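Local coordinates for protein M32 carboxypeptidase (Chitinophagaceae bacterium, PDB 7A03) that probably cleaves amino acids from the C-terminal ends of peptides as a metal-dependent carboxypeptidase of the M32 (Taq) family, at residues A[85-90]-A[283-288]. Residues are numbered along the deposited sequence; the frame is centred on the assembly and turned at random.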
loop_
_atom_site.group_PDB
_atom_site.type_symbol
_atom_site.label_atom_id
_atom_site.label_comp_id
_atom_site.label_asym_id
_atom_site.label_seq_id
_atom_site.Cartn_x
_atom_site.Cartn_y
_atom_site.Cartn_z
ATOM N N GLN A 85 4.789 -22.870 15.662
ATOM C CA GLN A 85 4.391 -22.125 16.850
ATOM C C GLN A 85 3.992 -20.703 16.495
ATOM O O GLN A 85 3.016 -20.171 17.041
ATOM C CB GLN A 85 5.530 -22.112 17.865
ATOM C CG GLN A 85 5.731 -23.429 18.591
ATOM C CD GLN A 85 6.642 -23.273 19.801
ATOM O OE1 GLN A 85 6.727 -22.193 20.388
ATOM N NE2 GLN A 85 7.334 -24.343 20.169
ATOM N N LYS A 86 4.732 -20.070 15.582
ATOM C CA LYS A 86 4.374 -18.719 15.171
ATOM C C LYS A 86 3.026 -18.704 14.457
ATOM O O LYS A 86 2.203 -17.810 14.692
ATOM C CB LYS A 86 5.479 -18.127 14.285
ATOM C CG LYS A 86 5.225 -16.680 13.841
ATOM C CD LYS A 86 5.376 -15.713 15.004
ATOM C CE LYS A 86 6.784 -15.776 15.601
ATOM N NZ LYS A 86 6.990 -14.764 16.666
ATOM N N ASN A 87 2.798 -19.668 13.561
ATOM C CA ASN A 87 1.497 -19.802 12.901
ATOM C C ASN A 87 0.366 -19.905 13.907
ATOM O O ASN A 87 -0.637 -19.188 13.805
ATOM C CB ASN A 87 1.503 -21.023 11.986
ATOM C CG ASN A 87 2.183 -20.747 10.661
ATOM O OD1 ASN A 87 2.232 -19.601 10.209
ATOM N ND2 ASN A 87 2.688 -21.795 10.016
ATOM N N ILE A 88 0.517 -20.794 14.893
ATOM C CA ILE A 88 -0.518 -20.958 15.913
ATOM C C ILE A 88 -0.738 -19.650 16.671
ATOM O O ILE A 88 -1.881 -19.227 16.888
ATOM C CB ILE A 88 -0.169 -22.122 16.862
ATOM C CG1 ILE A 88 -0.103 -23.444 16.093
ATOM C CG2 ILE A 88 -1.188 -22.220 17.996
ATOM C CD1 ILE A 88 -1.378 -23.800 15.371
ATOM N N ALA A 89 0.349 -18.985 17.086
ATOM C CA ALA A 89 0.210 -17.764 17.886
ATOM C C ALA A 89 -0.478 -16.654 17.096
ATOM O O ALA A 89 -1.378 -15.965 17.609
ATOM C CB ALA A 89 1.580 -17.306 18.393
ATOM N N LEU A 90 -0.063 -16.460 15.844
ATOM C CA LEU A 90 -0.642 -15.396 15.032
ATOM C C LEU A 90 -2.088 -15.708 14.686
ATOM O O LEU A 90 -2.946 -14.818 14.713
ATOM C CB LEU A 90 0.190 -15.177 13.768
ATOM C CG LEU A 90 1.541 -14.510 14.040
ATOM C CD1 LEU A 90 2.341 -14.372 12.754
ATOM C CD2 LEU A 90 1.329 -13.161 14.699
ATOM N N TYR A 283 0.713 -21.861 2.431
ATOM C CA TYR A 283 -0.554 -21.361 1.917
ATOM C C TYR A 283 -1.620 -21.372 3.008
ATOM O O TYR A 283 -1.825 -22.386 3.679
ATOM C CB TYR A 283 -0.973 -22.298 0.791
ATOM C CG TYR A 283 -2.359 -22.066 0.223
ATOM C CD1 TYR A 283 -2.569 -21.098 -0.743
ATOM C CD2 TYR A 283 -3.454 -22.827 0.646
ATOM C CE1 TYR A 283 -3.822 -20.889 -1.288
ATOM C CE2 TYR A 283 -4.707 -22.619 0.101
ATOM C CZ TYR A 283 -4.884 -21.651 -0.856
ATOM O OH TYR A 283 -6.129 -21.452 -1.395
ATOM N N GLY A 284 -2.283 -20.234 3.199
ATOM C CA GLY A 284 -3.340 -20.137 4.187
ATOM C C GLY A 284 -2.895 -19.859 5.605
ATOM O O GLY A 284 -3.750 -19.639 6.470
ATOM N N LEU A 285 -1.593 -19.833 5.878
ATOM C CA LEU A 285 -1.064 -19.709 7.229
ATOM C C LEU A 285 -0.330 -18.387 7.380
ATOM O O LEU A 285 0.141 -17.809 6.393
ATOM C CB LEU A 285 -0.089 -20.858 7.522
ATOM C CG LEU A 285 -0.561 -22.251 7.096
ATOM C CD1 LEU A 285 0.467 -23.316 7.465
ATOM C CD2 LEU A 285 -1.879 -22.586 7.774
ATOM N N PRO A 286 -0.199 -17.880 8.612
ATOM C CA PRO A 286 0.438 -16.564 8.779
ATOM C C PRO A 286 1.828 -16.475 8.174
ATOM O O PRO A 286 2.175 -15.447 7.583
ATOM C CB PRO A 286 0.424 -16.350 10.302
ATOM C CG PRO A 286 -0.768 -17.170 10.770
ATOM C CD PRO A 286 -0.744 -18.395 9.880
ATOM N N CYS A 287 2.620 -17.543 8.265
ATOM C CA CYS A 287 3.946 -17.518 7.662
ATOM C C CYS A 287 3.917 -17.694 6.144
ATOM O O CYS A 287 4.981 -17.747 5.529
ATOM C CB CYS A 287 4.904 -18.485 8.371
ATOM S SG CYS A 287 5.225 -18.007 10.097
ATOM N N GLY A 288 2.735 -17.748 5.524
ATOM C CA GLY A 288 2.611 -17.671 4.081
ATOM C C GLY A 288 1.942 -16.414 3.564
ATOM O O GLY A 288 1.603 -16.359 2.376
#
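In the mostly helical M32 carboxypeptidase fold, a 3-10 turn at 286-288 docks on one face of helix 82-100, in a buried contact. The turn belongs to the loop that follows helix 258-277, a helix that carries an HExxH pattern probably forming the metal site, as in other M32 peptidases; no metal is bound to it here.

One hydrogen bond joins the two segments. The backbone N of C287 donates to OD1 of N87 at 2.9 Å, 155° at the hydrogen, and approaches in the plane of the amide carbonyl. N87 has CG anti to its carbonyl carbon (chi1 -80°), which sends the amide across to the loop. Its other end, ND2, donates to OE1 of Q282 and also bonds OH of Y11, so both ends of the buried amide are engaged and its orientation is fixed. Within the turn, the backbone N of G288 bonds O of L285 at 2.7 Å.

Carbon atoms of the loop pack against this amide. The N87 side chain crosses P286 at a slant, with CD of P286 within 3.2 Å of OD1 of N87, while the L285 side chain crosses it at about a right angle, with CD1 3.7 Å from ND2 of N87. The apolar pair lies one helical turn farther on, where L90 and P286 run alongside each other, pointing opposite ways, with CB of L90 3.7 Å from CB of P286. Y14 of helix 9-37 packs against both N87 and P286, bringing a second helix to the joint.

At the border K86, with CG anti to its backbone N, bends at chi2 and chi3 so that its ammonium turns from the loop; F469 meets it in a cation-pi contact. What K86 offers the turn is its aliphatic root, with CG 4.0 Å from SG of C287.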